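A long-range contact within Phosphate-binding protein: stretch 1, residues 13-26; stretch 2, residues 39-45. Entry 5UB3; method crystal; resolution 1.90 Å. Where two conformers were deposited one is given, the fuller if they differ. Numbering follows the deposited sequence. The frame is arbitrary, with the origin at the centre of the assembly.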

ATOM      1  N   ASP A  13       7.599 -10.440  -0.995  1.00 32.42           N
ATOM      2  CA  ASP A  13       7.346 -11.806  -1.485  1.00 32.60           C
ATOM      3  C   ASP A  13       7.515 -11.852  -2.999  1.00 27.72           C
ATOM      4  O   ASP A  13       6.581 -12.154  -3.738  1.00 28.60           O
ATOM      5  N   PRO A  14       8.697 -11.461  -3.473  1.00 28.95           N
ATOM      6  CA  PRO A  14       8.903 -11.314  -4.916  1.00 29.11           C
ATOM      7  C   PRO A  14       8.622 -12.572  -5.751  1.00 31.80           C
ATOM      8  O   PRO A  14       8.124 -12.453  -6.844  1.00 29.70           O
ATOM      9  N   ALA A  15       8.950 -13.748  -5.227  1.00 33.32           N
ATOM     10  CA  ALA A  15       8.583 -15.047  -5.848  1.00 34.94           C
ATOM     11  C   ALA A  15       7.158 -15.085  -6.329  1.00 38.50           C
ATOM     12  O   ALA A  15       6.846 -15.503  -7.464  1.00 37.22           O
ATOM     13  N   SER A  16       6.272 -14.595  -5.470  1.00 40.32           N
ATOM     14  CA  SER A  16       4.860 -14.546  -5.779  1.00 39.59           C
ATOM     15  C   SER A  16       4.424 -13.298  -6.566  1.00 39.58           C
ATOM     16  O   SER A  16       3.541 -13.370  -7.434  1.00 44.45           O
ATOM     17  N   HIS A  17       5.024 -12.144  -6.304  1.00 34.87           N
ATOM     18  CA  HIS A  17       4.528 -10.924  -6.967  1.00 32.08           C
ATOM     19  C   HIS A  17       5.020 -10.785  -8.384  1.00 28.17           C
ATOM     20  O   HIS A  17       4.436 -10.042  -9.141  1.00 27.58           O
ATOM     21  N   TYR A  18       6.121 -11.465  -8.718  1.00 26.07           N
ATOM     22  CA  TYR A  18       6.617 -11.485 -10.100  1.00 26.09           C
ATOM     23  C   TYR A  18       5.508 -11.742 -11.074  1.00 25.42           C
ATOM     24  O   TYR A  18       5.352 -11.008 -12.046  1.00 23.90           O
ATOM     25  N   GLU A  19       4.719 -12.775 -10.778  1.00 26.48           N
ATOM     26  CA  GLU A  19       3.613 -13.236 -11.643  1.00 29.68           C
ATOM     27  C   GLU A  19       2.503 -12.222 -11.833  1.00 26.96           C
ATOM     28  O   GLU A  19       1.743 -12.308 -12.753  1.00 27.49           O
ATOM     29  N   GLN A  20       2.358 -11.335 -10.865  1.00 25.45           N
ATOM     30  CA  GLN A  20       1.381 -10.261 -10.896  1.00 24.35           C
ATOM     31  C   GLN A  20       1.760  -9.114 -11.854  1.00 21.93           C
ATOM     32  O   GLN A  20       0.906  -8.442 -12.411  1.00 22.50           O
ATOM     33  N   LEU A  21       3.057  -8.955 -12.105  1.00 22.25           N
ATOM     34  CA  LEU A  21       3.568  -7.896 -12.905  1.00 19.67           C
ATOM     35  C   LEU A  21       3.898  -8.275 -14.352  1.00 20.98           C
ATOM     36  O   LEU A  21       3.706  -7.463 -15.261  1.00 17.31           O
ATOM     37  N   LYS A  22       4.393  -9.491 -14.577  0.50 21.53           N
ATOM     38  CA  LYS A  22       4.927  -9.840 -15.900  0.50 23.15           C
ATOM     39  C   LYS A  22       3.874  -9.810 -16.981  0.50 23.69           C
ATOM     40  O   LYS A  22       4.116  -9.254 -18.057  0.50 24.11           O
ATOM     41  N   PRO A  23       2.690 -10.397 -16.721  1.00 23.86           N
ATOM     42  CA  PRO A  23       1.664 -10.332 -17.781  1.00 22.63           C
ATOM     43  C   PRO A  23       1.340  -8.921 -18.298  1.00 24.81           C
ATOM     44  O   PRO A  23       1.286  -8.712 -19.515  1.00 22.12           O
ATOM     45  N   LEU A  24       1.162  -7.938 -17.402  1.00 23.26           N
ATOM     46  CA  LEU A  24       0.837  -6.588 -17.889  1.00 22.14           C
ATOM     47  C   LEU A  24       2.047  -5.935 -18.558  1.00 21.30           C
ATOM     48  O   LEU A  24       1.879  -5.204 -19.559  1.00 21.13           O
ATOM     49  N   LEU A  25       3.247  -6.203 -18.037  1.00 19.49           N
ATOM     50  CA  LEU A  25       4.484  -5.715 -18.657  1.00 20.79           C
ATOM     51  C   LEU A  25       4.581  -6.257 -20.064  1.00 21.49           C
ATOM     52  O   LEU A  25       4.872  -5.512 -20.965  1.00 20.38           O
ATOM     53  N   ASP A  26       4.281  -7.541 -20.250  1.00 21.69           N
ATOM     54  CA  ASP A  26       4.247  -8.164 -21.605  1.00 23.27           C
ATOM     55  C   ASP A  26       3.198  -7.583 -22.521  1.00 22.87           C
ATOM     56  O   ASP A  26       3.433  -7.485 -23.699  1.00 24.81           O
ATOM     57  N   ARG A  39      12.053  -3.624 -24.763  1.00 22.61           N
ATOM     58  CA  ARG A  39      12.027  -4.785 -23.886  1.00 23.98           C
ATOM     59  C   ARG A  39      11.591  -4.302 -22.501  1.00 21.83           C
ATOM     60  O   ARG A  39      11.604  -3.084 -22.199  1.00 22.04           O
ATOM     61  N   GLY A  40      11.178  -5.263 -21.720  1.00 21.44           N
ATOM     62  CA  GLY A  40      10.726  -5.069 -20.352  1.00 24.45           C
ATOM     63  C   GLY A  40      11.538  -5.896 -19.376  1.00 23.37           C
ATOM     64  O   GLY A  40      11.989  -6.974 -19.727  1.00 24.32           O
ATOM     65  N   GLU A  41      11.639  -5.413 -18.145  1.00 20.82           N
ATOM     66  CA  GLU A  41      12.164  -6.167 -17.008  1.00 21.37           C
ATOM     67  C   GLU A  41      11.329  -5.901 -15.762  1.00 20.41           C
ATOM     68  O   GLU A  41      10.669  -4.876 -15.661  1.00 19.01           O
ATOM     69  N   ILE A  42      11.372  -6.825 -14.823  1.00 19.12           N
ATOM     70  CA  ILE A  42      10.741  -6.662 -13.541  1.00 20.42           C
ATOM     71  C   ILE A  42      11.864  -6.474 -12.503  1.00 20.03           C
ATOM     72  O   ILE A  42      12.850  -7.231 -12.507  1.00 16.93           O
ATOM     73  N   LEU A  43      11.675  -5.523 -11.598  1.00 18.48           N
ATOM     74  CA  LEU A  43      12.601  -5.294 -10.489  1.00 17.87           C
ATOM     75  C   LEU A  43      11.785  -4.794  -9.313  1.00 18.57           C
ATOM     76  O   LEU A  43      11.273  -3.687  -9.308  1.00 17.49           O
ATOM     77  N   MET A  44      11.693  -5.636  -8.304  1.00 19.72           N
ATOM     78  CA  MET A  44      10.953  -5.306  -7.122  1.00 20.44           C
ATOM     79  C   MET A  44      11.964  -4.943  -6.047  1.00 21.00           C
ATOM     80  O   MET A  44      13.163  -5.102  -6.228  1.00 19.60           O
ATOM     81  N   ALA A  45      11.492  -4.368  -4.955  1.00 19.95           N
ATOM     82  CA  ALA A  45      12.418  -4.007  -3.893  1.00 21.29           C
ATOM     83  C   ALA A  45      11.813  -4.388  -2.593  1.00 20.28           C
ATOM     84  O   ALA A  45      10.629  -4.387  -2.489  1.00 18.89           O
TER

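This is an apolar helix-on-strand contact, nearly antiparallel, in which two side chains of the second stretch, I42 and M44, fill the space against one side of helix 14-26, and no hydrogen bond crosses between the stretches. The axes of the helix and of strand 39-42 run at 169° and approach to 8.9 Å, so the register descends in one stretch as it climbs in the other: P14 lies by M44, K22 by I42, L25 by G40.

The alternation of an extended chain sets the first rule. I42 and M44 point toward the helix, with G40, which has no side chain, in phase with them, whereas R39, E41, L43 and A45 point their CB atoms away. I42, with chi1 and chi2 both m, sends CD1 between two leucines, 3.6 Å from L21 CB and 3.5 Å from L25 CD2. M44 (m, t, m) reaches across to the first turns of the helix: its CG lies 3.9 Å from L21 CD1, its SD 3.7 Å from H17 CB, and its CE 3.7 Å from P14 CB. That same methyl sits at the edge of the Y18 ring. The CA-to-CB bond of Y18 points sideways to the second stretch, but with chi1 t the end of the side chain comes nearer, with CE1 3.9 Å from I42 CB.

L21 (m, t) and L25 (t, p), one helical turn apart, both point in. G40 makes room for the latter: an ideal CB there would lie 2.9 Å from L25 CG, a clash, while the bare backbone lets L25 CD2 settle 3.8 Å from G40 C.

Polar groups pair within the helix instead. K22 NZ forms a salt bridge with D26 OD1 at 3.4 Å, and H17 ND1 donates to Q20 OE1 at 3.2 Å.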

ATOM      1  CB  ASP A  13       5.943 -12.192  -1.058  1.00 34.14           C
ATOM      2  CG  ASP A  13       5.573 -13.632  -1.368  1.00 38.26           C
ATOM      3  OD1 ASP A  13       6.450 -14.459  -1.664  1.00 38.50           O
ATOM      4  OD2 ASP A  13       4.346 -13.885  -1.350  1.00 42.83           O
ATOM      5  CB  PRO A  14      10.369 -10.934  -5.033  1.00 29.94           C
ATOM      6  CG  PRO A  14      10.994 -11.329  -3.725  1.00 31.46           C
ATOM      7  CD  PRO A  14       9.917 -11.162  -2.714  1.00 31.08           C
ATOM      8  CB  ALA A  15       8.819 -16.168  -4.849  1.00 37.13           C
ATOM      9  CB  SER A  16       4.068 -14.696  -4.470  1.00 45.62           C
ATOM     10  OG  SER A  16       3.077 -13.702  -4.375  1.00 50.64           O
ATOM     11  CB  HIS A  17       4.853  -9.687  -6.127  1.00 34.39           C
ATOM     12  CG  HIS A  17       4.174  -9.721  -4.787  1.00 43.59           C
ATOM     13  ND1 HIS A  17       2.798  -9.674  -4.656  1.00 46.23           N
ATOM     14  CD2 HIS A  17       4.658  -9.910  -3.540  1.00 43.54           C
ATOM     15  CE1 HIS A  17       2.473  -9.775  -3.381  1.00 47.07           C
ATOM     16  NE2 HIS A  17       3.583  -9.938  -2.685  1.00 50.19           N
ATOM     17  CB  TYR A  18       7.643 -12.556 -10.276  1.00 24.21           C
ATOM     18  CG  TYR A  18       8.267 -12.567 -11.658  1.00 23.69           C
ATOM     19  CD1 TYR A  18       9.377 -11.783 -11.955  1.00 25.51           C
ATOM     20  CD2 TYR A  18       7.739 -13.357 -12.645  1.00 24.21           C
ATOM     21  CE1 TYR A  18       9.929 -11.787 -13.234  1.00 24.42           C
ATOM     22  CE2 TYR A  18       8.237 -13.345 -13.926  1.00 24.46           C
ATOM     23  CZ  TYR A  18       9.345 -12.619 -14.190  1.00 25.39           C
ATOM     24  OH  TYR A  18       9.815 -12.700 -15.446  1.00 27.60           O
ATOM     25  CB  GLU A  19       2.967 -14.471 -11.029  1.00 34.32           C
ATOM     26  CG  GLU A  19       3.891 -15.674 -10.810  1.00 38.34           C
ATOM     27  CD  GLU A  19       3.191 -16.731  -9.968  1.00 42.33           C
ATOM     28  OE1 GLU A  19       2.708 -16.420  -8.847  1.00 51.97           O
ATOM     29  OE2 GLU A  19       3.061 -17.863 -10.449  1.00 51.59           O
ATOM     30  CB  GLN A  20       1.174  -9.786  -9.444  1.00 26.67           C
ATOM     31  CG  GLN A  20       0.658 -10.931  -8.570  1.00 30.34           C
ATOM     32  CD  GLN A  20      -0.299 -10.477  -7.486  1.00 34.84           C
ATOM     33  OE1 GLN A  20       0.139 -10.056  -6.402  1.00 37.95           O
ATOM     34  NE2 GLN A  20      -1.629 -10.491  -7.792  1.00 33.38           N
ATOM     35  CB  LEU A  21       4.834  -7.376 -12.226  1.00 19.76           C
ATOM     36  CG  LEU A  21       4.607  -6.843 -10.801  1.00 18.98           C
ATOM     37  CD1 LEU A  21       5.987  -6.556 -10.237  1.00 20.74           C
ATOM     38  CD2 LEU A  21       3.778  -5.577 -10.813  1.00 20.38           C
ATOM     39  CB  LYS A  22       5.636 -11.199 -15.902  0.50 24.56           C
ATOM     40  CG  LYS A  22       6.170 -11.603 -17.283  0.50 25.29           C
ATOM     41  CD  LYS A  22       7.214 -10.597 -17.764  0.50 24.75           C
ATOM     42  CE  LYS A  22       8.232 -11.139 -18.774  0.50 25.02           C
ATOM     43  NZ  LYS A  22       9.298 -10.116 -19.010  0.50 23.38           N
ATOM     44  CB  PRO A  23       0.446 -10.966 -17.132  1.00 21.94           C
ATOM     45  CG  PRO A  23       1.006 -11.881 -16.092  1.00 23.31           C
ATOM     46  CD  PRO A  23       2.181 -11.135 -15.533  1.00 24.81           C
ATOM     47  CB  LEU A  24       0.280  -5.711 -16.767  1.00 22.07           C
ATOM     48  CG  LEU A  24      -0.118  -4.302 -17.178  1.00 23.15           C
ATOM     49  CD1 LEU A  24      -1.249  -4.384 -18.208  1.00 24.34           C
ATOM     50  CD2 LEU A  24      -0.509  -3.435 -15.975  1.00 21.99           C
ATOM     51  CB  LEU A  25       5.704  -6.117 -17.866  1.00 21.09           C
ATOM     52  CG  LEU A  25       7.040  -5.605 -18.349  1.00 23.29           C
ATOM     53  CD1 LEU A  25       7.193  -4.094 -18.146  1.00 22.26           C
ATOM     54  CD2 LEU A  25       8.163  -6.397 -17.697  1.00 25.62           C
ATOM     55  CB  ASP A  26       4.102  -9.665 -21.536  1.00 22.93           C
ATOM     56  CG  ASP A  26       5.345 -10.331 -20.955  1.00 25.26           C
ATOM     57  OD1 ASP A  26       6.351  -9.646 -20.740  1.00 30.43           O
ATOM     58  OD2 ASP A  26       5.329 -11.519 -20.703  1.00 28.44           O
ATOM     59  CB  ARG A  39      13.377  -5.510 -23.885  1.00 28.97           C
ATOM     60  CG  ARG A  39      14.591  -4.680 -23.423  1.00 35.94           C
ATOM     61  CD  ARG A  39      15.970  -5.338 -23.746  1.00 38.12           C
ATOM     62  NE  ARG A  39      16.129  -5.416 -25.201  1.00 39.60           N
ATOM     63  CZ  ARG A  39      16.617  -4.446 -26.005  1.00 38.27           C
ATOM     64  NH1 ARG A  39      17.118  -3.292 -25.541  1.00 39.26           N
ATOM     65  NH2 ARG A  39      16.612  -4.655 -27.318  1.00 38.11           N
ATOM     66  CB  GLU A  41      13.575  -5.721 -16.697  1.00 25.15           C
ATOM     67  CG  GLU A  41      14.580  -6.405 -17.590  1.00 29.83           C
ATOM     68  CD  GLU A  41      15.917  -5.743 -17.640  1.00 32.17           C
ATOM     69  OE1 GLU A  41      16.176  -4.796 -16.882  1.00 30.85           O
ATOM     70  OE2 GLU A  41      16.704  -6.191 -18.491  1.00 37.18           O
ATOM     71  CB  ILE A  42       9.921  -7.921 -13.159  1.00 22.00           C
ATOM     72  CG1 ILE A  42       8.787  -8.176 -14.193  1.00 26.19           C
ATOM     73  CG2 ILE A  42       9.350  -7.824 -11.748  1.00 20.93           C
ATOM     74  CD1 ILE A  42       7.774  -7.068 -14.294  1.00 28.99           C
ATOM     75  CB  LEU A  43      13.695  -4.297 -10.818  1.00 18.22           C
ATOM     76  CG  LEU A  43      14.791  -4.091  -9.758  1.00 17.71           C
ATOM     77  CD1 LEU A  43      15.464  -5.390  -9.306  1.00 19.43           C
ATOM     78  CD2 LEU A  43      15.844  -3.151 -10.251  1.00 18.13           C
ATOM     79  CB  MET A  44      10.087  -6.493  -6.716  1.00 21.61           C
ATOM     80  CG  MET A  44       8.910  -6.712  -7.620  1.00 21.37           C
ATOM     81  SD  MET A  44       8.085  -8.282  -7.279  1.00 23.75           S
ATOM     82  CE  MET A  44       9.155  -9.414  -8.163  1.00 21.78           C
ATOM     83  CB  ALA A  45      12.756  -2.520  -3.938  1.00 20.90           C
TER